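Local coordinates for RNA-dependent RNA Polymerase (Bombyx mori cytoplasmic polyhedrosis virus, PDB 6TZ0), which catalyses RNA-templated RNA synthesis, transcribing the double-stranded viral genome conservatively into plus strands and probably also making the complementary minus strands during replication, at residues A[17-22]-A[855-860]; A[449-454]-A[978-983]; A[203-208]-A[240-245]; A[504-509]-A[569-574]; A[533-538]-A[672-677]. One frame throughout, in Å; residues are numbered along the deposited sequence.

In the fold
Interactions 2, 3 and 4 are buried contacts; interaction 1 is partly buried, and interaction 5 lies at the surface. Chemistry follows place. Interaction 4 joins two helices of the polymerase domain through aliphatic branches alone, and interaction 3 pairs two aromatic rings in the N-terminal region. The two more open contacts use a ring face, met by a lysine in interaction 1 and by a threonine in interaction 5. Interaction 2 links the central polymerase region to the C-terminal region, whereas interaction 1 joins the N-terminal part to a loop 833 residues further along, between strands 827-831 and 867-868. Interactions 4 and 5 belong to the same catalytic region, with nearest atoms about 11 Å apart, but share no segment.

Interaction 1: A[17-22]-A[855-860]; sequences KFTRES and GTFTED
The F857 ring carries the K17 side chain across one face, while T19 CG2 and the carbonyl oxygen of F18 lie at its edge, near the ring plane. K17 CD sits over the ring centre, 3.6 Å from the F857 centroid and 11° off the normal, which meets the geometry of a CH-pi contact. Beyond it, K17 NZ stands 4.0 Å from the same centroid, still over the face at 27° off the normal, a cation-pi position. The lysine chain is extended beyond CG and crosses the phenylalanine at about a right angle, which lets methylene and ammonium share one face. At the edge the approach is looser, T19 CG2 to F857 CE1 being 4.1 Å. F857 lies in the loop between strands 827-831 and 867-868, and its ring joins that loop to the start of helix 20-35. T19 stands just before this helix, which opens with a capping box: T19 N donates to S22 OG at 2.7 Å, and T19 OG1 accepts a weak, bent bond from E21 N at 3.3 Å. The chi1 of T19, 65°, places OG1 for this cap and directs CG2 to the phenylalanine. F18 sends its ring elsewhere, stacking on F12 and meeting F23 edge-to-face, while its backbone is hydrogen-bonded to P849 and E851.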
# COMPACT_ATOMS: atom_id res chain seq x y z
N LYS A 17 38.99 -4.28 -25.69
CA LYS A 17 39.64 -3.06 -25.27
C LYS A 17 39.31 -1.98 -26.29
O LYS A 17 38.94 -2.28 -27.42
CB LYS A 17 41.16 -3.22 -25.17
CG LYS A 17 41.63 -4.17 -24.11
CD LYS A 17 43.13 -4.26 -24.12
CE LYS A 17 43.63 -5.20 -23.05
NZ LYS A 17 45.11 -5.28 -23.06
N PHE A 18 39.44 -0.73 -25.88
CA PHE A 18 39.19 0.39 -26.77
C PHE A 18 40.50 1.06 -27.13
O PHE A 18 41.09 1.78 -26.31
CB PHE A 18 38.21 1.39 -26.17
CG PHE A 18 36.82 0.87 -26.04
CD1 PHE A 18 36.14 0.42 -27.15
CD2 PHE A 18 36.15 0.94 -24.83
CE1 PHE A 18 34.84 -0.05 -27.05
CE2 PHE A 18 34.85 0.49 -24.72
CZ PHE A 18 34.20 -0.01 -25.83
N THR A 19 40.95 0.84 -28.36
CA THR A 19 42.01 1.63 -28.97
C THR A 19 41.36 2.82 -29.67
O THR A 19 40.19 3.13 -29.45
CB THR A 19 42.82 0.75 -29.92
OG1 THR A 19 41.99 0.34 -31.02
CG2 THR A 19 43.32 -0.49 -29.20
N ARG A 20 42.12 3.51 -30.51
CA ARG A 20 41.51 4.57 -31.31
C ARG A 20 40.93 4.06 -32.62
O ARG A 20 40.09 4.74 -33.21
CB ARG A 20 42.52 5.68 -31.58
CG ARG A 20 42.95 6.42 -30.33
CD ARG A 20 43.70 7.69 -30.65
NE ARG A 20 44.94 7.45 -31.39
CZ ARG A 20 46.12 7.20 -30.83
NH1 ARG A 20 46.23 7.13 -29.51
NH2 ARG A 20 47.19 7.00 -31.58
N GLU A 21 41.35 2.87 -33.06
CA GLU A 21 40.77 2.25 -34.24
C GLU A 21 39.59 1.34 -33.93
O GLU A 21 38.91 0.90 -34.85
CB GLU A 21 41.83 1.43 -34.99
CG GLU A 21 42.92 2.25 -35.66
CD GLU A 21 44.08 2.58 -34.73
OE1 GLU A 21 44.07 2.12 -33.57
OE2 GLU A 21 45.00 3.29 -35.16
N SER A 22 39.36 1.04 -32.65
CA SER A 22 38.28 0.16 -32.25
C SER A 22 37.11 0.89 -31.61
O SER A 22 35.97 0.42 -31.71
CB SER A 22 38.80 -0.90 -31.28
OG SER A 22 39.29 -0.32 -30.09
N GLY A 855 50.87 2.79 -25.56
CA GLY A 855 50.49 1.42 -25.79
C GLY A 855 49.97 0.71 -24.57
O GLY A 855 49.45 -0.40 -24.69
N THR A 856 50.10 1.32 -23.39
CA THR A 856 49.50 0.76 -22.20
C THR A 856 48.00 1.05 -22.17
O THR A 856 47.49 1.92 -22.89
CB THR A 856 50.16 1.32 -20.94
OG1 THR A 856 50.01 2.75 -20.91
CG2 THR A 856 51.63 0.97 -20.92
N PHE A 857 47.30 0.31 -21.33
CA PHE A 857 45.85 0.38 -21.25
C PHE A 857 45.43 0.76 -19.84
O PHE A 857 46.11 0.42 -18.86
CB PHE A 857 45.22 -0.95 -21.65
CG PHE A 857 45.31 -1.25 -23.11
CD1 PHE A 857 44.33 -0.81 -23.97
CD2 PHE A 857 46.41 -1.91 -23.62
CE1 PHE A 857 44.42 -1.07 -25.32
CE2 PHE A 857 46.51 -2.16 -24.97
CZ PHE A 857 45.51 -1.74 -25.82
N THR A 858 44.31 1.46 -19.74
CA THR A 858 43.68 1.65 -18.45
C THR A 858 43.01 0.35 -18.00
O THR A 858 42.99 -0.65 -18.71
CB THR A 858 42.65 2.78 -18.51
OG1 THR A 858 41.60 2.43 -19.41
CG2 THR A 858 43.31 4.06 -18.99
N GLU A 859 42.47 0.37 -16.79
CA GLU A 859 41.96 -0.85 -16.19
C GLU A 859 40.52 -1.13 -16.61
O GLU A 859 39.70 -0.22 -16.71
CB GLU A 859 42.08 -0.76 -14.67
CG GLU A 859 43.52 -0.88 -14.22
CD GLU A 859 43.71 -0.57 -12.76
OE1 GLU A 859 42.77 -0.02 -12.14
OE2 GLU A 859 44.79 -0.89 -12.22
N ASP A 860 40.24 -2.41 -16.87
CA ASP A 860 38.88 -2.88 -17.15
C ASP A 860 38.09 -2.76 -15.86
O ASP A 860 38.23 -3.58 -14.95
CB ASP A 860 38.92 -4.32 -17.65
CG ASP A 860 37.59 -4.78 -18.23
OD1 ASP A 860 36.63 -4.00 -18.27
OD2 ASP A 860 37.53 -5.95 -18.65

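Interaction 2: A[449-454]-A[978-983]; sequences RIVMQA and QKSAMA
V451 meets S980 and A981 where helix 449-455 of the polymerase domain comes up against the end of helix 973-979 in the C-terminal region, the side of one helix packed on the residues that follow the end of another, which joins two separate parts of the fold. V451 CA and A981 CA, 6.9 Å apart, are the nearest pair of the two backbones. The two valine methyls make the close contacts from this side, and the valine torsion decides which branch goes where. With chi1 at 172°, CG1 is anti to the backbone N and CG2 anti to the carbonyl carbon, which turns one methyl to A981 and the other to S980. CG1 packs on A981 CB at 4.1 Å, an apolar pair. CG2 lies 3.3 Å from S980 OG. S980 is the first residue to leave helical backbone angles, and its chi1 of 63° sets OG between the backbone N and the carbonyl carbon. There the hydroxyl is hydrogen-bonded to K976 O, one turn back, and also to S448 OG, just ahead of the first segment. The hydroxyl thus finds its partners on K976 and S448, and the valine contributes only apolar cover. Further bonds tie the same chain passage to the polymerase side, with a backbone bond between M982 and W445. I450, next to V451, turns the end of its side chain to L937 of helix 927-937. The carbonyl oxygen S980 O accepts a hydrogen bond from S446 OG.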
# COMPACT_ATOMS: atom_id res chain seq x y z
N ARG A 449 -2.94 13.85 -0.96
CA ARG A 449 -3.74 13.82 0.25
C ARG A 449 -3.54 15.08 1.09
O ARG A 449 -4.43 15.45 1.85
CB ARG A 449 -3.41 12.58 1.06
CG ARG A 449 -3.87 11.31 0.41
CD ARG A 449 -3.66 10.12 1.30
NE ARG A 449 -4.12 8.90 0.65
CZ ARG A 449 -5.37 8.46 0.71
NH1 ARG A 449 -6.29 9.13 1.38
NH2 ARG A 449 -5.71 7.34 0.09
N ILE A 450 -2.41 15.75 0.94
CA ILE A 450 -2.15 16.90 1.80
C ILE A 450 -2.87 18.15 1.29
O ILE A 450 -3.31 18.98 2.09
CB ILE A 450 -0.63 17.09 1.96
CG1 ILE A 450 -0.33 18.02 3.14
CG2 ILE A 450 0.04 17.58 0.69
CD1 ILE A 450 -0.72 17.42 4.48
N VAL A 451 -3.09 18.28 -0.02
CA VAL A 451 -3.91 19.39 -0.52
C VAL A 451 -5.38 19.13 -0.23
O VAL A 451 -6.13 20.04 0.13
CB VAL A 451 -3.63 19.62 -2.02
CG1 VAL A 451 -4.59 20.61 -2.63
CG2 VAL A 451 -2.23 20.14 -2.19
N MET A 452 -5.80 17.86 -0.32
CA MET A 452 -7.14 17.45 0.08
C MET A 452 -7.39 17.73 1.56
O MET A 452 -8.49 18.13 1.95
CB MET A 452 -7.32 15.97 -0.24
CG MET A 452 -8.58 15.28 0.23
SD MET A 452 -10.16 15.72 -0.48
CE MET A 452 -11.26 14.98 0.73
N GLN A 453 -6.37 17.54 2.40
CA GLN A 453 -6.52 17.84 3.82
C GLN A 453 -6.49 19.34 4.08
O GLN A 453 -7.17 19.83 4.99
CB GLN A 453 -5.42 17.11 4.60
CG GLN A 453 -5.48 17.31 6.10
CD GLN A 453 -6.74 16.75 6.71
OE1 GLN A 453 -7.17 15.66 6.39
NE2 GLN A 453 -7.35 17.53 7.60
N ALA A 454 -5.72 20.09 3.29
CA ALA A 454 -5.69 21.54 3.44
C ALA A 454 -6.98 22.20 2.96
O ALA A 454 -7.32 23.29 3.43
CB ALA A 454 -4.50 22.12 2.69
N GLN A 978 1.82 24.08 -3.37
CA GLN A 978 1.99 24.77 -4.65
C GLN A 978 2.40 23.82 -5.76
O GLN A 978 2.01 24.02 -6.91
CB GLN A 978 3.03 25.89 -4.49
CG GLN A 978 3.06 26.90 -5.63
CD GLN A 978 3.99 26.51 -6.76
OE1 GLN A 978 5.00 25.84 -6.54
NE2 GLN A 978 3.66 26.92 -7.97
N LYS A 979 3.17 22.77 -5.44
CA LYS A 979 3.51 21.79 -6.46
C LYS A 979 2.30 20.96 -6.84
O LYS A 979 1.99 20.80 -8.03
CB LYS A 979 4.64 20.87 -5.98
CG LYS A 979 5.96 21.55 -5.75
CD LYS A 979 6.53 22.15 -7.01
CE LYS A 979 7.90 22.75 -6.72
NZ LYS A 979 7.78 23.95 -5.83
N SER A 980 1.59 20.41 -5.86
CA SER A 980 0.62 19.38 -6.19
C SER A 980 -0.81 19.88 -6.37
O SER A 980 -1.74 19.07 -6.28
CB SER A 980 0.65 18.28 -5.12
OG SER A 980 0.28 18.80 -3.86
N ALA A 981 -1.03 21.16 -6.65
CA ALA A 981 -2.38 21.66 -6.86
C ALA A 981 -2.52 22.35 -8.22
O ALA A 981 -1.57 22.94 -8.74
CB ALA A 981 -2.79 22.64 -5.76
N MET A 982 -3.72 22.27 -8.78
CA MET A 982 -4.04 22.84 -10.08
C MET A 982 -5.36 23.58 -10.01
O MET A 982 -6.22 23.25 -9.19
CB MET A 982 -4.15 21.77 -11.16
CG MET A 982 -2.87 21.06 -11.49
SD MET A 982 -3.23 19.76 -12.67
CE MET A 982 -4.10 18.66 -11.58
N ALA A 983 -5.53 24.57 -10.87
CA ALA A 983 -6.80 25.27 -10.99
C ALA A 983 -7.68 24.72 -12.10
O ALA A 983 -8.79 25.22 -12.30
CB ALA A 983 -6.57 26.77 -11.22

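Interaction 3: A[203-208]-A[240-245]; sequences LPTFVY and DSYIDE
The F206 and Y242 rings meet obliquely: their planes are inclined at 44° and the centroids lie 5.1 Å apart, which fits neither a stack nor an edge-to-face pair. The two rings do not meet in equivalent ways. F206 points its far end at the tyrosine, with CZ 4.2 Å above the plane of the Y242 ring and over its centre. The closest atoms are F206 CE1 and Y242 CE1, at 4.3 Å. T205 adds a second, looser approach, its OG1 lying 4.4 Å from Y242 CD2, though that hydroxyl is hydrogen-bonded to I202 O. Both rings belong to the first turns of their helices, 206-218 and 242-248, and helix 224-237, which follows the one and precedes the other, supplies common packing: L235 touches F206, while F234 and C237 touch Y242. The three helices are consecutive in the N-terminal region. Y242 reaches the phenylalanine with its CG anti to the backbone N, chi1 179°, and its hydroxyl is held beyond the contact by D341 OD2. Just before the tyrosine, S241 OG donates to D244 OD2 at 3.0 Å from above the carboxylate plane.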
# COMPACT_ATOMS: atom_id res chain seq x y z
N LEU A 203 2.37 -12.70 -29.95
CA LEU A 203 3.70 -12.61 -30.54
C LEU A 203 4.52 -11.35 -30.18
O LEU A 203 5.75 -11.47 -30.14
CB LEU A 203 3.54 -12.78 -32.05
CG LEU A 203 4.66 -13.16 -33.01
CD1 LEU A 203 5.44 -11.97 -33.50
CD2 LEU A 203 5.59 -14.17 -32.36
N PRO A 204 3.95 -10.16 -29.91
CA PRO A 204 4.83 -9.07 -29.43
C PRO A 204 5.41 -9.22 -28.03
O PRO A 204 6.24 -8.40 -27.64
CB PRO A 204 3.93 -7.83 -29.53
CG PRO A 204 3.01 -8.14 -30.59
CD PRO A 204 2.70 -9.59 -30.45
N THR A 205 5.00 -10.22 -27.25
CA THR A 205 5.64 -10.43 -25.96
C THR A 205 6.90 -11.28 -26.10
O THR A 205 7.76 -11.30 -25.20
CB THR A 205 4.68 -11.09 -24.98
OG1 THR A 205 4.26 -12.36 -25.50
CG2 THR A 205 3.46 -10.22 -24.77
N PHE A 206 7.05 -11.97 -27.23
CA PHE A 206 8.20 -12.84 -27.38
C PHE A 206 9.46 -12.09 -27.75
O PHE A 206 10.55 -12.66 -27.62
CB PHE A 206 7.91 -13.92 -28.40
CG PHE A 206 7.02 -14.96 -27.87
CD1 PHE A 206 7.54 -15.94 -27.04
CD2 PHE A 206 5.68 -14.93 -28.12
CE1 PHE A 206 6.73 -16.89 -26.51
CE2 PHE A 206 4.86 -15.88 -27.59
CZ PHE A 206 5.39 -16.85 -26.78
N VAL A 207 9.36 -10.83 -28.15
CA VAL A 207 10.54 -9.99 -28.24
C VAL A 207 11.15 -9.81 -26.85
O VAL A 207 12.36 -9.97 -26.66
CB VAL A 207 10.18 -8.64 -28.88
CG1 VAL A 207 11.40 -7.74 -28.97
CG2 VAL A 207 9.57 -8.86 -30.24
N TYR A 208 10.30 -9.56 -25.85
CA TYR A 208 10.76 -9.42 -24.48
C TYR A 208 11.21 -10.76 -23.91
O TYR A 208 12.15 -10.80 -23.11
CB TYR A 208 9.66 -8.82 -23.62
CG TYR A 208 9.13 -7.49 -24.10
CD1 TYR A 208 9.94 -6.37 -24.10
CD2 TYR A 208 7.80 -7.35 -24.47
CE1 TYR A 208 9.46 -5.15 -24.53
CE2 TYR A 208 7.31 -6.13 -24.89
CZ TYR A 208 8.14 -5.03 -24.91
OH TYR A 208 7.67 -3.81 -25.32
N ASP A 240 -1.69 -22.47 -26.05
CA ASP A 240 -3.08 -22.10 -25.82
C ASP A 240 -3.22 -20.72 -25.20
O ASP A 240 -3.86 -19.84 -25.77
CB ASP A 240 -3.75 -23.15 -24.93
CG ASP A 240 -5.26 -23.00 -24.84
OD1 ASP A 240 -5.85 -22.13 -25.52
OD2 ASP A 240 -5.88 -23.75 -24.06
N SER A 241 -2.63 -20.50 -24.03
CA SER A 241 -2.68 -19.21 -23.36
C SER A 241 -1.41 -19.11 -22.53
O SER A 241 -1.19 -19.93 -21.64
CB SER A 241 -3.92 -19.08 -22.48
OG SER A 241 -3.93 -17.83 -21.82
N TYR A 242 -0.59 -18.11 -22.84
CA TYR A 242 0.79 -18.10 -22.37
C TYR A 242 0.88 -17.79 -20.88
O TYR A 242 1.54 -18.53 -20.13
CB TYR A 242 1.57 -17.10 -23.22
CG TYR A 242 3.02 -16.93 -22.88
CD1 TYR A 242 3.90 -18.00 -22.92
CD2 TYR A 242 3.54 -15.67 -22.64
CE1 TYR A 242 5.23 -17.84 -22.64
CE2 TYR A 242 4.88 -15.49 -22.37
CZ TYR A 242 5.72 -16.58 -22.38
OH TYR A 242 7.05 -16.41 -22.11
N ILE A 243 0.17 -16.76 -20.42
CA ILE A 243 0.28 -16.33 -19.04
C ILE A 243 -0.41 -17.33 -18.11
O ILE A 243 0.08 -17.61 -17.01
CB ILE A 243 -0.29 -14.91 -18.89
CG1 ILE A 243 0.39 -13.96 -19.87
CG2 ILE A 243 -0.09 -14.41 -17.50
CD1 ILE A 243 1.87 -13.82 -19.67
N ASP A 244 -1.54 -17.89 -18.54
CA ASP A 244 -2.27 -18.86 -17.73
C ASP A 244 -1.47 -20.14 -17.53
O ASP A 244 -1.41 -20.68 -16.42
CB ASP A 244 -3.61 -19.18 -18.37
CG ASP A 244 -4.59 -18.04 -18.28
OD1 ASP A 244 -4.52 -17.28 -17.30
OD2 ASP A 244 -5.42 -17.90 -19.20
N GLU A 245 -0.82 -20.62 -18.60
CA GLU A 245 -0.02 -21.82 -18.47
C GLU A 245 1.26 -21.57 -17.70
O GLU A 245 1.74 -22.46 -17.00
CB GLU A 245 0.27 -22.42 -19.84
CG GLU A 245 -0.94 -23.04 -20.48
CD GLU A 245 -1.41 -24.27 -19.73
OE1 GLU A 245 -0.56 -25.01 -19.19
OE2 GLU A 245 -2.64 -24.49 -19.67

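Interaction 4: A[504-509]-A[569-574]; sequences YTIGKQ and DVASKC
I506 and V570, whose CA atoms are 7.3 Å apart, mark the nearest approach of helix 501-508 to the last turns of helix 557-573. Their side chains reach toward each other tip to tip. On the isoleucine the branch methyl does the work: CG2 is 3.7 Å from both V570 CB and V570 CG1, and 4.0 Å from V570 CG2, which places it against the valine fork and not beside one arm. The other branch of I506 takes a separate partner. With chi1 at -70° and chi2 at 171°, CG1 runs beside the backbone N and carries CD1 outward to A571 CB, 4.4 Å away. No hydrogen bond crosses between the segments; aliphatic carbon alone makes the contact. The carbonyl oxygen of D569 is served within its own helix: it accepts from S572 OG at 2.8 Å and from K573 N at 3.1 Å, both donors coming from the same face of the carbonyl plane, the hydroxyl tilted 29° out of it. Helix 557-573 comes after strand 541-548, which bears the magnesium-binding D547, and the short helix 551-554; both packed helices belong to the catalytic region, but the contact lies away from the magnesium site. Around it, I404 of helix 401-409 lies on V570 and Q509, while helix 604-614 brings C609 to I506 and W606 to A571.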
# COMPACT_ATOMS: atom_id res chain seq x y z
N TYR A 504 -3.76 1.31 13.48
CA TYR A 504 -2.38 1.26 13.01
C TYR A 504 -1.41 1.76 14.07
O TYR A 504 -0.35 1.15 14.29
CB TYR A 504 -2.23 2.07 11.73
CG TYR A 504 -0.80 2.31 11.33
CD1 TYR A 504 -0.01 1.28 10.85
CD2 TYR A 504 -0.23 3.57 11.44
CE1 TYR A 504 1.30 1.50 10.50
CE2 TYR A 504 1.07 3.80 11.09
CZ TYR A 504 1.84 2.76 10.62
OH TYR A 504 3.14 2.98 10.27
N THR A 505 -1.74 2.86 14.74
CA THR A 505 -0.86 3.44 15.74
C THR A 505 -0.73 2.52 16.95
O THR A 505 0.35 2.39 17.53
CB THR A 505 -1.40 4.81 16.14
OG1 THR A 505 -1.48 5.63 14.97
CG2 THR A 505 -0.51 5.48 17.16
N ILE A 506 -1.81 1.83 17.31
CA ILE A 506 -1.75 0.90 18.44
C ILE A 506 -0.94 -0.34 18.07
O ILE A 506 -0.02 -0.73 18.80
CB ILE A 506 -3.17 0.55 18.91
CG1 ILE A 506 -3.81 1.76 19.58
CG2 ILE A 506 -3.16 -0.67 19.80
CD1 ILE A 506 -5.26 1.57 19.89
N GLY A 507 -1.26 -0.97 16.94
CA GLY A 507 -0.53 -2.17 16.56
C GLY A 507 0.90 -1.95 16.13
O GLY A 507 1.67 -2.91 16.08
N LYS A 508 1.28 -0.71 15.82
CA LYS A 508 2.65 -0.39 15.45
C LYS A 508 3.58 -0.43 16.65
O LYS A 508 4.79 -0.64 16.49
CB LYS A 508 2.65 0.99 14.80
CG LYS A 508 3.94 1.51 14.23
CD LYS A 508 3.73 2.90 13.68
CE LYS A 508 4.99 3.45 13.06
NZ LYS A 508 6.02 3.70 14.10
N GLN A 509 3.05 -0.28 17.87
CA GLN A 509 3.90 -0.18 19.04
C GLN A 509 4.46 -1.53 19.49
O GLN A 509 5.43 -1.55 20.24
CB GLN A 509 3.13 0.45 20.20
CG GLN A 509 2.58 1.82 19.89
CD GLN A 509 3.64 2.83 19.56
OE1 GLN A 509 4.72 2.85 20.15
NE2 GLN A 509 3.34 3.69 18.60
N ASP A 569 -8.75 -3.57 23.78
CA ASP A 569 -8.09 -3.68 25.08
C ASP A 569 -7.12 -2.53 25.31
O ASP A 569 -7.16 -1.87 26.36
CB ASP A 569 -7.33 -5.01 25.18
CG ASP A 569 -8.24 -6.19 25.35
OD1 ASP A 569 -9.35 -6.02 25.89
OD2 ASP A 569 -7.84 -7.30 24.95
N VAL A 570 -6.27 -2.25 24.32
CA VAL A 570 -5.31 -1.16 24.46
C VAL A 570 -6.04 0.18 24.51
O VAL A 570 -5.66 1.08 25.28
CB VAL A 570 -4.28 -1.20 23.33
CG1 VAL A 570 -3.27 -0.08 23.48
CG2 VAL A 570 -3.57 -2.52 23.31
N ALA A 571 -7.12 0.32 23.74
CA ALA A 571 -7.86 1.57 23.72
C ALA A 571 -8.62 1.81 25.02
O ALA A 571 -8.78 2.96 25.43
CB ALA A 571 -8.83 1.57 22.54
N SER A 572 -9.08 0.75 25.67
CA SER A 572 -9.74 0.93 26.96
C SER A 572 -8.73 1.26 28.05
O SER A 572 -9.03 2.06 28.95
CB SER A 572 -10.51 -0.33 27.33
OG SER A 572 -9.62 -1.38 27.64
N LYS A 573 -7.52 0.69 27.98
CA LYS A 573 -6.55 0.96 29.03
C LYS A 573 -5.92 2.35 28.96
O LYS A 573 -5.40 2.82 29.97
CB LYS A 573 -5.44 -0.09 29.04
CG LYS A 573 -5.84 -1.43 29.63
CD LYS A 573 -4.70 -2.41 29.56
CE LYS A 573 -5.02 -3.69 30.33
NZ LYS A 573 -6.14 -4.46 29.74
N CYS A 574 -5.94 3.01 27.81
CA CYS A 574 -5.18 4.24 27.67
C CYS A 574 -5.97 5.45 28.15
O CYS A 574 -7.09 5.34 28.64
CB CYS A 574 -4.73 4.43 26.22
SG CYS A 574 -6.04 4.67 25.02

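Interaction 5: A[533-538]-A[672-677]; sequences LYWTSQ and LTTIKI
T673 OG1 is hydrogen-bonded to I685 O on the adjacent strand 682-687, and in that position it also lies 3.9 Å above the ring plane of W535, offset toward the rim. The rest of the threonine covers the six-membered ring. T673 CB is 4.1 Å from its centroid and 27° off the normal, a CH-pi contact over the face, and T673 CG2 comes within 3.8 Å of W535 CH2. The opposite face is met by Y534 CD2, so the indole is sandwiched between its helical neighbour and the strand. T674 approaches obliquely nearer the five-membered ring, with OG1 3.8 Å from W535 NE1, a pair that is not a hydrogen bond. Strands 672-677 and 682-687 form the antiparallel hairpin whose turn holds D680 and D681, the magnesium-binding pair of RNA polymerase motif C, in the palm sheet; the tryptophan packs on this hairpin from helix 530-535, touching I685 and Q687 as well. Since no hydrogen bond crosses the two segments, the contact rests on dispersion and CH-pi attraction, and a backbone carbonyl of the neighbouring strand, I685 O, rather than the indole, satisfies the T673 hydroxyl.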
# COMPACT_ATOMS: atom_id res chain seq x y z
N LEU A 533 21.38 -17.13 7.70
CA LEU A 533 22.75 -17.62 7.58
C LEU A 533 23.26 -18.22 8.88
O LEU A 533 24.01 -19.21 8.84
CB LEU A 533 23.64 -16.47 7.12
CG LEU A 533 23.99 -16.28 5.64
CD1 LEU A 533 22.82 -16.33 4.72
CD2 LEU A 533 24.58 -14.90 5.55
N TYR A 534 22.85 -17.69 10.03
CA TYR A 534 23.22 -18.31 11.30
C TYR A 534 22.44 -19.60 11.54
O TYR A 534 23.04 -20.64 11.82
CB TYR A 534 23.00 -17.34 12.45
CG TYR A 534 23.30 -17.96 13.79
CD1 TYR A 534 24.61 -18.26 14.15
CD2 TYR A 534 22.29 -18.27 14.68
CE1 TYR A 534 24.90 -18.83 15.35
CE2 TYR A 534 22.57 -18.85 15.90
CZ TYR A 534 23.88 -19.13 16.22
OH TYR A 534 24.18 -19.70 17.43
N TRP A 535 21.12 -19.56 11.43
CA TRP A 535 20.31 -20.72 11.78
C TRP A 535 20.33 -21.82 10.74
O TRP A 535 19.75 -22.88 10.99
CB TRP A 535 18.86 -20.33 12.05
CG TRP A 535 18.66 -19.65 13.35
CD1 TRP A 535 18.43 -18.33 13.56
CD2 TRP A 535 18.69 -20.26 14.64
NE1 TRP A 535 18.30 -18.08 14.90
CE2 TRP A 535 18.46 -19.25 15.59
CE3 TRP A 535 18.89 -21.57 15.09
CZ2 TRP A 535 18.42 -19.50 16.95
CZ3 TRP A 535 18.85 -21.82 16.44
CH2 TRP A 535 18.62 -20.79 17.36
N THR A 536 20.95 -21.62 9.59
CA THR A 536 21.06 -22.71 8.64
C THR A 536 22.43 -23.39 8.74
O THR A 536 22.61 -24.48 8.20
CB THR A 536 20.78 -22.20 7.23
OG1 THR A 536 19.75 -21.22 7.29
CG2 THR A 536 20.21 -23.31 6.39
N SER A 537 23.37 -22.78 9.46
CA SER A 537 24.63 -23.41 9.84
C SER A 537 24.50 -24.29 11.07
O SER A 537 25.51 -24.83 11.53
CB SER A 537 25.70 -22.35 10.09
OG SER A 537 26.02 -21.64 8.91
N GLN A 538 23.31 -24.43 11.62
CA GLN A 538 23.10 -25.19 12.84
C GLN A 538 22.68 -26.62 12.51
O GLN A 538 22.31 -26.94 11.38
CB GLN A 538 22.04 -24.52 13.71
CG GLN A 538 22.38 -23.10 14.07
CD GLN A 538 23.63 -23.00 14.88
OE1 GLN A 538 23.86 -23.80 15.78
NE2 GLN A 538 24.47 -22.02 14.56
N LEU A 672 10.58 -24.14 19.39
CA LEU A 672 10.62 -22.99 18.51
C LEU A 672 11.70 -22.03 18.97
O LEU A 672 11.70 -21.60 20.13
CB LEU A 672 9.25 -22.31 18.50
CG LEU A 672 8.87 -21.23 17.49
CD1 LEU A 672 7.40 -21.34 17.21
CD2 LEU A 672 9.16 -19.84 18.01
N THR A 673 12.61 -21.68 18.07
CA THR A 673 13.69 -20.77 18.40
C THR A 673 13.35 -19.32 18.05
O THR A 673 13.30 -18.46 18.93
CB THR A 673 14.96 -21.20 17.68
OG1 THR A 673 14.74 -21.12 16.27
CG2 THR A 673 15.30 -22.62 18.03
N THR A 674 13.14 -19.04 16.77
CA THR A 674 12.75 -17.71 16.32
C THR A 674 11.65 -17.82 15.27
O THR A 674 11.52 -18.85 14.60
CB THR A 674 13.92 -16.90 15.71
OG1 THR A 674 14.49 -17.62 14.61
CG2 THR A 674 15.00 -16.57 16.73
N ILE A 675 10.86 -16.76 15.15
CA ILE A 675 9.97 -16.56 14.02
C ILE A 675 10.19 -15.15 13.50
O ILE A 675 10.52 -14.24 14.27
CB ILE A 675 8.48 -16.80 14.34
CG1 ILE A 675 7.99 -15.90 15.45
CG2 ILE A 675 8.21 -18.24 14.69
CD1 ILE A 675 6.49 -15.86 15.59
N LYS A 676 10.04 -14.97 12.19
CA LYS A 676 10.09 -13.66 11.56
C LYS A 676 8.88 -13.51 10.64
O LYS A 676 8.61 -14.39 9.83
CB LYS A 676 11.38 -13.45 10.78
CG LYS A 676 12.60 -13.33 11.65
CD LYS A 676 12.55 -12.06 12.47
CE LYS A 676 13.78 -11.90 13.32
NZ LYS A 676 13.72 -10.68 14.16
N ILE A 677 8.15 -12.41 10.80
CA ILE A 677 6.89 -12.18 10.10
C ILE A 677 6.89 -10.77 9.52
O ILE A 677 7.31 -9.82 10.19
CB ILE A 677 5.68 -12.40 11.04
CG1 ILE A 677 5.59 -13.86 11.47
CG2 ILE A 677 4.36 -12.06 10.37
CD1 ILE A 677 4.65 -14.10 12.58